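Local coordinates for protein DNA-dependent metalloprotease SPRTN (Homo sapiens, PDB 6MDW) that cleaves proteins covalently cross-linked to DNA as a DNA-dependent zinc metalloprotease, thereby helping to preserve genome integrity during DNA synthesis, at residues Q35-Q40 against E92-Y97. Numbering follows the deposited sequence.
With ZN (zinc ion), chain F.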
loop_
_atom_site.group_PDB
_atom_site.type_symbol
_atom_site.label_atom_id
_atom_site.label_comp_id
_atom_site.label_asym_id
_atom_site.label_seq_id
_atom_site.Cartn_x
_atom_site.Cartn_y
_atom_site.Cartn_z
ATOM N N GLN A 35 -15.476 -5.948 9.175
ATOM C CA GLN A 35 -16.253 -6.675 8.165
ATOM C C GLN A 35 -15.423 -7.720 7.415
ATOM O O GLN A 35 -16.011 -8.735 7.005
ATOM C CB GLN A 35 -16.874 -5.717 7.161
ATOM C CG GLN A 35 -17.959 -4.856 7.790
ATOM C CD GLN A 35 -18.698 -4.042 6.767
ATOM O OE1 GLN A 35 -18.190 -3.731 5.699
ATOM N NE2 GLN A 35 -19.935 -3.699 7.104
ATOM N N PHE A 36 -14.109 -7.489 7.222
ATOM C CA PHE A 36 -13.320 -8.291 6.321
ATOM C C PHE A 36 -12.099 -8.919 6.970
ATOM O O PHE A 36 -11.540 -9.819 6.329
ATOM C CB PHE A 36 -12.891 -7.476 5.092
ATOM C CG PHE A 36 -14.071 -6.860 4.391
ATOM C CD1 PHE A 36 -15.117 -7.664 3.959
ATOM C CD2 PHE A 36 -14.157 -5.491 4.211
ATOM C CE1 PHE A 36 -16.246 -7.107 3.387
ATOM C CE2 PHE A 36 -15.287 -4.942 3.623
ATOM C CZ PHE A 36 -16.326 -5.753 3.229
ATOM N N PHE A 37 -11.667 -8.515 8.178
ATOM C CA PHE A 37 -10.429 -9.005 8.764
ATOM C C PHE A 37 -10.626 -9.496 10.194
ATOM O O PHE A 37 -9.682 -9.643 10.924
ATOM C CB PHE A 37 -9.323 -7.935 8.703
ATOM C CG PHE A 37 -8.939 -7.594 7.284
ATOM C CD1 PHE A 37 -8.118 -8.445 6.567
ATOM C CD2 PHE A 37 -9.493 -6.503 6.657
ATOM C CE1 PHE A 37 -7.776 -8.164 5.249
ATOM C CE2 PHE A 37 -9.128 -6.202 5.352
ATOM C CZ PHE A 37 -8.281 -7.029 4.654
ATOM N N TRP A 38 -11.881 -9.836 10.508
ATOM C CA TRP A 38 -12.270 -10.536 11.765
ATOM C C TRP A 38 -11.796 -9.777 13.018
ATOM O O TRP A 38 -11.544 -10.377 14.076
ATOM C CB TRP A 38 -11.749 -11.974 11.730
ATOM C CG TRP A 38 -12.126 -12.725 10.497
ATOM C CD1 TRP A 38 -13.326 -13.311 10.235
ATOM C CD2 TRP A 38 -11.313 -12.934 9.326
ATOM N NE1 TRP A 38 -13.310 -13.888 8.998
ATOM C CE2 TRP A 38 -12.082 -13.683 8.422
ATOM C CE3 TRP A 38 -9.997 -12.606 8.983
ATOM C CZ2 TRP A 38 -11.590 -14.118 7.192
ATOM C CZ3 TRP A 38 -9.511 -13.011 7.760
ATOM C CH2 TRP A 38 -10.300 -13.757 6.877
ATOM N N GLY A 39 -11.623 -8.448 12.915
ATOM C CA GLY A 39 -11.187 -7.615 14.027
ATOM C C GLY A 39 -9.688 -7.673 14.281
ATOM O O GLY A 39 -9.196 -7.015 15.209
ATOM N N GLN A 40 -8.921 -8.426 13.490
ATOM C CA GLN A 40 -7.546 -8.747 13.813
ATOM C C GLN A 40 -6.536 -7.607 13.572
ATOM O O GLN A 40 -5.392 -7.752 13.965
ATOM C CB GLN A 40 -7.112 -9.993 13.057
ATOM C CG GLN A 40 -7.810 -11.245 13.576
ATOM C CD GLN A 40 -7.284 -12.492 12.923
ATOM O OE1 GLN A 40 -7.952 -13.072 12.086
ATOM N NE2 GLN A 40 -6.093 -12.933 13.326
ATOM N N GLU A 92 -3.706 -2.725 0.977
ATOM C CA GLU A 92 -2.745 -2.548 2.047
ATOM C C GLU A 92 -3.145 -3.338 3.300
ATOM O O GLU A 92 -2.299 -3.894 3.982
ATOM C CB GLU A 92 -2.566 -1.072 2.422
ATOM C CG GLU A 92 -2.069 -0.202 1.275
ATOM C CD GLU A 92 -0.833 -0.726 0.588
ATOM O OE1 GLU A 92 0.040 -1.355 1.225
ATOM O OE2 GLU A 92 -0.755 -0.512 -0.651
ATOM N N MET A 93 -4.447 -3.377 3.604
ATOM C CA MET A 93 -4.892 -4.130 4.790
ATOM C C MET A 93 -4.643 -5.632 4.654
ATOM O O MET A 93 -4.399 -6.296 5.675
ATOM C CB MET A 93 -6.361 -3.819 5.059
ATOM C CG MET A 93 -6.588 -2.374 5.551
ATOM S SD MET A 93 -8.337 -1.949 5.842
ATOM C CE MET A 93 -8.628 -2.847 7.367
ATOM N N ILE A 94 -4.666 -6.161 3.431
ATOM C CA ILE A 94 -4.321 -7.562 3.230
ATOM C C ILE A 94 -2.846 -7.777 3.570
ATOM O O ILE A 94 -2.482 -8.683 4.300
ATOM C CB ILE A 94 -4.629 -8.041 1.800
ATOM C CG1 ILE A 94 -6.135 -7.986 1.522
ATOM C CG2 ILE A 94 -4.099 -9.441 1.642
ATOM C CD1 ILE A 94 -6.458 -8.228 0.081
ATOM N N HIS A 95 -1.971 -6.905 3.065
ATOM C CA HIS A 95 -0.552 -7.001 3.455
ATOM C C HIS A 95 -0.426 -6.927 4.978
ATOM O O HIS A 95 0.350 -7.676 5.595
ATOM C CB HIS A 95 0.264 -5.875 2.816
ATOM C CG HIS A 95 0.534 -6.016 1.348
ATOM N ND1 HIS A 95 1.053 -7.163 0.754
ATOM C CD2 HIS A 95 0.385 -5.108 0.359
ATOM C CE1 HIS A 95 1.184 -6.922 -0.552
ATOM N NE2 HIS A 95 0.767 -5.678 -0.823
ATOM N N ALA A 96 -1.125 -5.993 5.594
ATOM C CA ALA A 96 -1.055 -5.847 7.054
ATOM C C ALA A 96 -1.529 -7.151 7.730
ATOM O O ALA A 96 -0.951 -7.579 8.722
ATOM C CB ALA A 96 -1.879 -4.677 7.497
ATOM N N TYR A 97 -2.634 -7.734 7.248
ATOM C CA TYR A 97 -3.159 -8.936 7.868
ATOM C C TYR A 97 -2.145 -10.075 7.795
ATOM O O TYR A 97 -1.982 -10.821 8.776
ATOM C CB TYR A 97 -4.464 -9.359 7.191
ATOM C CG TYR A 97 -5.099 -10.556 7.856
ATOM C CD1 TYR A 97 -5.908 -10.375 8.948
ATOM C CD2 TYR A 97 -4.915 -11.837 7.377
ATOM C CE1 TYR A 97 -6.507 -11.444 9.592
ATOM C CE2 TYR A 97 -5.476 -12.926 8.029
ATOM C CZ TYR A 97 -6.298 -12.716 9.119
ATOM O OH TYR A 97 -6.856 -13.795 9.782
HETATM ZN ZN ZN F . 0.935 -4.764 -2.704
#
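F37 and Y97 bring the C-terminal end of helix 25-36 and the turn after it against the HExxH helix 82-100 of the SprT-like metalloprotease domain. On that helix H95 NE2 binds the catalytic zinc, with H91 and H110 as further ligands, and E92 is the active-site glutamate; M93, I94 and Y97 make the contact. F37 is the first residue after helix 25-36 to leave helical geometry and opens a type I' turn to Q40. Its ring reaches M93 with CE2 3.7 Å from CB, while CZ lies 3.9 Å from I94 CG1, which sits at the ring edge in plane. The bent end of M93 returns CE to 3.8 Å from F37 CD2, and its sulfur makes an oblique Met-aromatic contact with the same ring. I121 of helix 112-125 also touches F37. Chi1 of -176° sets Y97 CG anti to the backbone N, and the ring beyond it clusters with F37 and W38. The F37 and Y97 rings meet obliquely, planes inclined by 40°, with CD1 of F37 3.8 Å from CD1 of Y97. W38 crosses Y97 at about a right angle, CZ3 3.5 Å from Y97 CZ. An alanine in place of Y97 would keep CB beside F37 but would probably open a gap where the ring had met F37 CD1 and W38 CZ3, and leave Q40 OE1 without its phenol donor. That bond is short, Y97 OH to Q40 OE1 2.7 Å, and the hydroxyl stands above the amide plane, 40° out of it, while OE1 lies in the phenol ring plane at its edge.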